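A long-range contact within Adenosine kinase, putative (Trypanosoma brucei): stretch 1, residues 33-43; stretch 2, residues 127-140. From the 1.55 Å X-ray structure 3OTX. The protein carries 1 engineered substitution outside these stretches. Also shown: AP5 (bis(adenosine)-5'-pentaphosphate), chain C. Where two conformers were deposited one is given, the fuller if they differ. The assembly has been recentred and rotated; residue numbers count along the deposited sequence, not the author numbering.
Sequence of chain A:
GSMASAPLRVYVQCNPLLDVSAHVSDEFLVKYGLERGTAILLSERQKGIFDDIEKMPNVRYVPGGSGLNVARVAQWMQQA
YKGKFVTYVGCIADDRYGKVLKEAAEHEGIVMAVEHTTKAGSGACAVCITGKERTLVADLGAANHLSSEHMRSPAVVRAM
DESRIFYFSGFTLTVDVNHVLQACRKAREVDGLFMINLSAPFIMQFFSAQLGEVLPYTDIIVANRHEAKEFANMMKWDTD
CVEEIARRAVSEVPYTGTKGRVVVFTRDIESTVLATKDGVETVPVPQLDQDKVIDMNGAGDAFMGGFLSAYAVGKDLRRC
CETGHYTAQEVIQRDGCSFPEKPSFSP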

# COMPACT_ATOMS: atom_id res chain seq x y z
N GLY A 33 -18.60 15.69 -4.18
CA GLY A 33 -18.03 15.56 -5.52
C GLY A 33 -17.23 14.27 -5.68
O GLY A 33 -16.21 14.24 -6.39
N LEU A 34 -17.67 13.22 -5.01
CA LEU A 34 -16.88 11.99 -4.96
C LEU A 34 -17.42 10.91 -5.88
O LEU A 34 -18.63 10.79 -6.07
CB LEU A 34 -16.82 11.42 -3.53
CG LEU A 34 -16.37 12.37 -2.41
CD1 LEU A 34 -16.55 11.69 -1.04
CD2 LEU A 34 -14.92 12.82 -2.60
N GLU A 35 -16.49 10.13 -6.43
CA GLU A 35 -16.82 9.02 -7.30
C GLU A 35 -16.77 7.74 -6.46
O GLU A 35 -15.73 7.38 -5.88
CB GLU A 35 -15.84 8.94 -8.48
CG GLU A 35 -16.45 8.29 -9.73
CD GLU A 35 -15.42 7.68 -10.68
OE1 GLU A 35 -14.24 8.09 -10.65
OE2 GLU A 35 -15.80 6.78 -11.46
N ARG A 36 -17.90 7.06 -6.39
CA ARG A 36 -18.00 5.85 -5.57
C ARG A 36 -16.87 4.85 -5.81
O ARG A 36 -16.57 4.51 -6.95
CB ARG A 36 -19.36 5.18 -5.78
CG ARG A 36 -19.61 3.98 -4.88
CD ARG A 36 -20.82 3.18 -5.37
NE ARG A 36 -22.07 3.91 -5.22
CZ ARG A 36 -22.96 3.67 -4.28
NH1 ARG A 36 -22.77 2.69 -3.40
NH2 ARG A 36 -24.06 4.40 -4.23
N GLY A 37 -16.24 4.40 -4.73
CA GLY A 37 -15.21 3.36 -4.80
C GLY A 37 -13.81 3.79 -5.20
O GLY A 37 -12.93 2.95 -5.40
N THR A 38 -13.60 5.10 -5.28
CA THR A 38 -12.31 5.68 -5.64
C THR A 38 -11.60 6.29 -4.44
O THR A 38 -12.25 6.56 -3.41
CB THR A 38 -12.45 6.77 -6.72
OG1 THR A 38 -13.15 7.91 -6.20
CG2 THR A 38 -13.18 6.21 -7.93
N ALA A 39 -10.29 6.50 -4.58
CA ALA A 39 -9.48 7.25 -3.61
C ALA A 39 -9.04 8.55 -4.27
O ALA A 39 -8.74 8.55 -5.46
CB ALA A 39 -8.26 6.46 -3.18
N ILE A 40 -9.03 9.64 -3.51
CA ILE A 40 -8.50 10.93 -3.97
C ILE A 40 -7.72 11.57 -2.83
O ILE A 40 -7.75 11.08 -1.69
CB ILE A 40 -9.62 11.89 -4.38
CG1 ILE A 40 -10.57 12.22 -3.19
CG2 ILE A 40 -10.40 11.37 -5.61
CD1 ILE A 40 -11.45 13.51 -3.46
N LEU A 41 -6.95 12.61 -3.15
CA LEU A 41 -6.44 13.52 -2.14
C LEU A 41 -7.48 14.59 -1.85
O LEU A 41 -8.17 15.09 -2.75
CB LEU A 41 -5.15 14.20 -2.64
CG LEU A 41 -4.07 13.17 -3.02
CD1 LEU A 41 -2.86 13.91 -3.54
CD2 LEU A 41 -3.68 12.29 -1.85
N LEU A 42 -7.59 14.95 -0.57
CA LEU A 42 -8.50 16.02 -0.18
C LEU A 42 -8.20 17.28 -0.99
O LEU A 42 -7.04 17.68 -1.13
CB LEU A 42 -8.32 16.33 1.30
CG LEU A 42 -9.15 17.50 1.81
CD1 LEU A 42 -10.57 17.02 1.97
CD2 LEU A 42 -8.58 17.93 3.16
N SER A 43 -9.25 17.86 -1.56
CA SER A 43 -9.13 19.15 -2.24
C SER A 43 -10.17 20.13 -1.73
O SER A 43 -11.04 19.79 -0.93
CB SER A 43 -9.28 18.96 -3.74
OG SER A 43 -10.65 18.75 -4.10
N VAL A 127 -12.98 7.51 5.21
CA VAL A 127 -13.32 6.24 4.56
C VAL A 127 -14.84 6.20 4.53
O VAL A 127 -15.50 6.00 5.56
CB VAL A 127 -12.74 5.06 5.34
CG1 VAL A 127 -13.13 3.74 4.67
CG2 VAL A 127 -11.20 5.15 5.38
N CYS A 128 -15.40 6.51 3.36
CA CYS A 128 -16.85 6.68 3.21
C CYS A 128 -17.43 5.39 2.63
O CYS A 128 -17.11 5.02 1.50
CB CYS A 128 -17.18 7.89 2.32
SG CYS A 128 -16.26 9.37 2.75
N ILE A 129 -18.23 4.68 3.43
CA ILE A 129 -18.68 3.33 3.09
C ILE A 129 -20.12 3.44 2.59
O ILE A 129 -20.99 3.97 3.26
CB ILE A 129 -18.61 2.36 4.32
CG1 ILE A 129 -17.19 2.31 4.89
CG2 ILE A 129 -19.08 0.95 3.94
CD1 ILE A 129 -17.08 1.55 6.23
N THR A 130 -20.32 2.97 1.36
CA THR A 130 -21.65 2.92 0.77
C THR A 130 -21.80 1.48 0.32
O THR A 130 -21.30 1.09 -0.74
CB THR A 130 -21.78 3.88 -0.43
OG1 THR A 130 -20.74 3.60 -1.38
CG2 THR A 130 -21.67 5.32 0.03
N GLY A 131 -22.45 0.70 1.17
CA GLY A 131 -22.71 -0.70 0.90
C GLY A 131 -21.43 -1.48 0.85
O GLY A 131 -20.72 -1.58 1.84
N LYS A 132 -21.13 -2.01 -0.33
CA LYS A 132 -20.00 -2.90 -0.52
C LYS A 132 -18.75 -2.10 -0.87
O LYS A 132 -17.63 -2.62 -0.85
CB LYS A 132 -20.33 -3.92 -1.62
CG LYS A 132 -21.83 -4.19 -1.71
CD LYS A 132 -22.18 -5.59 -2.18
CE LYS A 132 -23.68 -5.81 -2.06
NZ LYS A 132 -24.13 -7.14 -2.54
N GLU A 133 -18.94 -0.81 -1.18
CA GLU A 133 -17.86 0.05 -1.67
C GLU A 133 -17.40 1.10 -0.66
O GLU A 133 -18.19 1.58 0.16
CB GLU A 133 -18.24 0.70 -3.00
CG GLU A 133 -18.50 -0.32 -4.10
CD GLU A 133 -19.01 0.32 -5.37
OE1 GLU A 133 -18.20 0.99 -6.06
OE2 GLU A 133 -20.21 0.15 -5.67
N ARG A 134 -16.13 1.45 -0.76
CA ARG A 134 -15.49 2.44 0.10
C ARG A 134 -14.88 3.53 -0.79
O ARG A 134 -14.18 3.22 -1.76
CB ARG A 134 -14.41 1.76 0.95
CG ARG A 134 -14.94 0.72 1.96
CD ARG A 134 -14.02 -0.51 2.08
NE ARG A 134 -12.63 -0.22 1.72
CZ ARG A 134 -11.69 0.17 2.57
NH1 ARG A 134 -11.98 0.32 3.87
NH2 ARG A 134 -10.47 0.41 2.14
N THR A 135 -15.14 4.79 -0.46
CA THR A 135 -14.62 5.94 -1.20
C THR A 135 -13.71 6.71 -0.23
O THR A 135 -14.15 7.06 0.88
CB THR A 135 -15.77 6.81 -1.67
OG1 THR A 135 -16.69 6.02 -2.44
CG2 THR A 135 -15.27 7.99 -2.51
N LEU A 136 -12.45 6.90 -0.63
CA LEU A 136 -11.41 7.35 0.30
C LEU A 136 -10.96 8.75 -0.05
O LEU A 136 -10.70 9.05 -1.21
CB LEU A 136 -10.20 6.40 0.32
CG LEU A 136 -10.50 4.90 0.28
CD1 LEU A 136 -9.20 4.09 0.15
CD2 LEU A 136 -11.28 4.54 1.55
N VAL A 137 -10.90 9.62 0.96
CA VAL A 137 -10.43 11.00 0.77
C VAL A 137 -9.27 11.25 1.74
O VAL A 137 -9.48 11.36 2.93
CB VAL A 137 -11.55 11.98 1.02
CG1 VAL A 137 -11.08 13.44 0.81
CG2 VAL A 137 -12.73 11.69 0.06
N ALA A 138 -8.05 11.32 1.23
CA ALA A 138 -6.85 11.36 2.10
C ALA A 138 -6.37 12.79 2.29
O ALA A 138 -6.09 13.49 1.30
CB ALA A 138 -5.72 10.51 1.47
N ASP A 139 -6.28 13.23 3.55
CA ASP A 139 -5.72 14.52 3.93
C ASP A 139 -4.38 14.24 4.57
O ASP A 139 -4.30 13.87 5.75
CB ASP A 139 -6.69 15.20 4.89
CG ASP A 139 -6.16 16.52 5.42
OD1 ASP A 139 -5.11 16.98 4.95
OD2 ASP A 139 -6.83 17.09 6.30
N LEU A 140 -3.31 14.30 3.77
CA LEU A 140 -2.01 13.84 4.25
C LEU A 140 -1.47 14.56 5.49
O LEU A 140 -0.74 13.94 6.26
CB LEU A 140 -0.95 13.88 3.17
CG LEU A 140 -1.16 12.97 1.94
CD1 LEU A 140 0.15 12.79 1.09
CD2 LEU A 140 -1.77 11.66 2.25
PA AP5 C . -8.65 -6.93 -4.87
O1A AP5 C . -10.13 -6.58 -4.87
O2A AP5 C . -8.08 -7.18 -6.26
O3A AP5 C . -7.72 -5.79 -4.21
PB AP5 C . -7.91 -4.19 -4.32
O1B AP5 C . -8.77 -3.80 -5.48
O2B AP5 C . -6.55 -3.60 -4.25
O3B AP5 C . -8.70 -3.95 -2.96
PG AP5 C . -9.62 -2.77 -2.43
O1G AP5 C . -10.53 -3.36 -1.40
O2G AP5 C . -10.47 -2.10 -3.49
O3G AP5 C . -8.54 -1.89 -1.74
PD AP5 C . -8.68 -0.48 -0.95
O1D AP5 C . -10.10 0.05 -0.89
O2D AP5 C . -7.61 0.40 -1.54
O3D AP5 C . -8.32 -0.95 0.54
PE AP5 C . -6.84 -1.06 1.18
O1E AP5 C . -5.90 -1.62 0.15
O2E AP5 C . -6.93 -1.77 2.52
O5F AP5 C . -8.44 -8.15 -3.86
C5F AP5 C . -7.13 -8.60 -3.52
C4F AP5 C . -7.21 -10.04 -3.05
O4F AP5 C . -8.16 -10.15 -1.99
C3F AP5 C . -7.73 -11.02 -4.10
O3F AP5 C . -6.66 -11.48 -4.89
C2F AP5 C . -8.40 -12.07 -3.28
O2F AP5 C . -7.45 -12.97 -2.78
C1F AP5 C . -8.95 -11.27 -2.09
N9A AP5 C . -10.36 -10.81 -2.28
C8A AP5 C . -10.78 -9.50 -2.51
N7A AP5 C . -12.14 -9.52 -2.61
C5A AP5 C . -12.57 -10.79 -2.43
C6A AP5 C . -13.82 -11.37 -2.38
N6A AP5 C . -14.94 -10.64 -2.42
N1A AP5 C . -13.92 -12.72 -2.16
C2A AP5 C . -12.80 -13.51 -1.95
N3A AP5 C . -11.55 -12.92 -1.99
C4A AP5 C . -11.44 -11.59 -2.20
O5J AP5 C . -6.42 0.49 1.42
C5J AP5 C . -7.17 1.30 2.30
C4J AP5 C . -6.16 2.26 2.91
O4J AP5 C . -5.74 3.23 1.94
C3J AP5 C . -6.73 3.12 4.04
O3J AP5 C . -6.24 2.60 5.27
C2J AP5 C . -6.24 4.54 3.74
O2J AP5 C . -5.67 5.20 4.86
C1J AP5 C . -5.19 4.29 2.68
N9B AP5 C . -4.94 5.46 1.82
C8B AP5 C . -5.87 6.10 1.06
N7B AP5 C . -5.24 7.14 0.46
C5B AP5 C . -3.93 7.15 0.83
C6B AP5 C . -2.85 7.98 0.51
N6B AP5 C . -2.95 9.08 -0.26
N1B AP5 C . -1.66 7.68 1.12
C2B AP5 C . -1.45 6.59 1.93
N3B AP5 C . -2.53 5.80 2.28
C4B AP5 C . -3.73 6.07 1.70
O HOH W 1 -12.65 9.52 -3.48

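Stretch 1 meets stretch 2 first through L34, whose CA-to-CB bond points toward the partner. Its CB lies 3.9 Å from T135 CG2 and its CD2 3.6 Å from V137 CG2, while CD1 just reaches C128 SG at 4.5 Å, so the leucine packs across side chains from both strands of the hairpin in stretch 2.

E35 opens a type II turn that ends at T38, closed by a backbone hydrogen bond from T38 N to E35 O (3.2 Å) and reinforced by T38 OG1 donating to the same E35 O at 2.7 Å. Within this turn, R36 extends its side chain along the hairpin end. R36 CD comes within 3.1 Å of E133 OE2, but the charged pair R36 NE and E133 OE2 is 4.2 Å apart, beyond a salt bridge. R36 NH1 is 3.0 Å from T130 OG1, yet the angle is too poor for a hydrogen bond; proximity alone is not evidence of one.

G37 has phi/psi of 81/9°, a positive phi that favours glycine, and an ideal CB here would lie 2.9 Å from E133 OE1, a clash. Its amide supplies the one cross-stretch hydrogen bond to a side chain: G37 N to T135 OG1, 2.8 Å with an angle of 161°. G37 CA also makes a CA-H...O contact with R134 O at 3.2 Å.

From T38 onward the backbone pairing is that of a parallel sheet, with the axes of strands 39-41 and 133-140 inclined by 21°. L136 N donates to T38 O (2.8 Å), and I40 N returns a bond to L136 O (2.9 Å). Water 1 donates to both carbonyls, T38 O and L136 O, at 3.0 Å each, bridging the stretches beside these bonds. A39 pairs with L136, their CB atoms 4.0 Å apart, and A39 CA adds a 3.2 Å CA-H...O contact to L136 O.

I40 accepts from A138 N at its O (2.9 Å, 170°). Its side chain shares the other face with V137, I40 CG1 standing 3.9 Å from V137 CG2. L41 returns to the face of A39, L136 and A138; L41 CD2 is 4.3 Å from A138 CB. This face also meets AP5: L41 CD2 is 3.7 Å from AP5 N6B, and A138 CB is 3.6 Å from AP5 N7B.

L42 N completes the ladder by donating to A138 O at 2.8 Å and 175°. Its CD1 packs 3.8 Å from V137 CG1, and its CD2 approaches D139 CG at 3.6 Å.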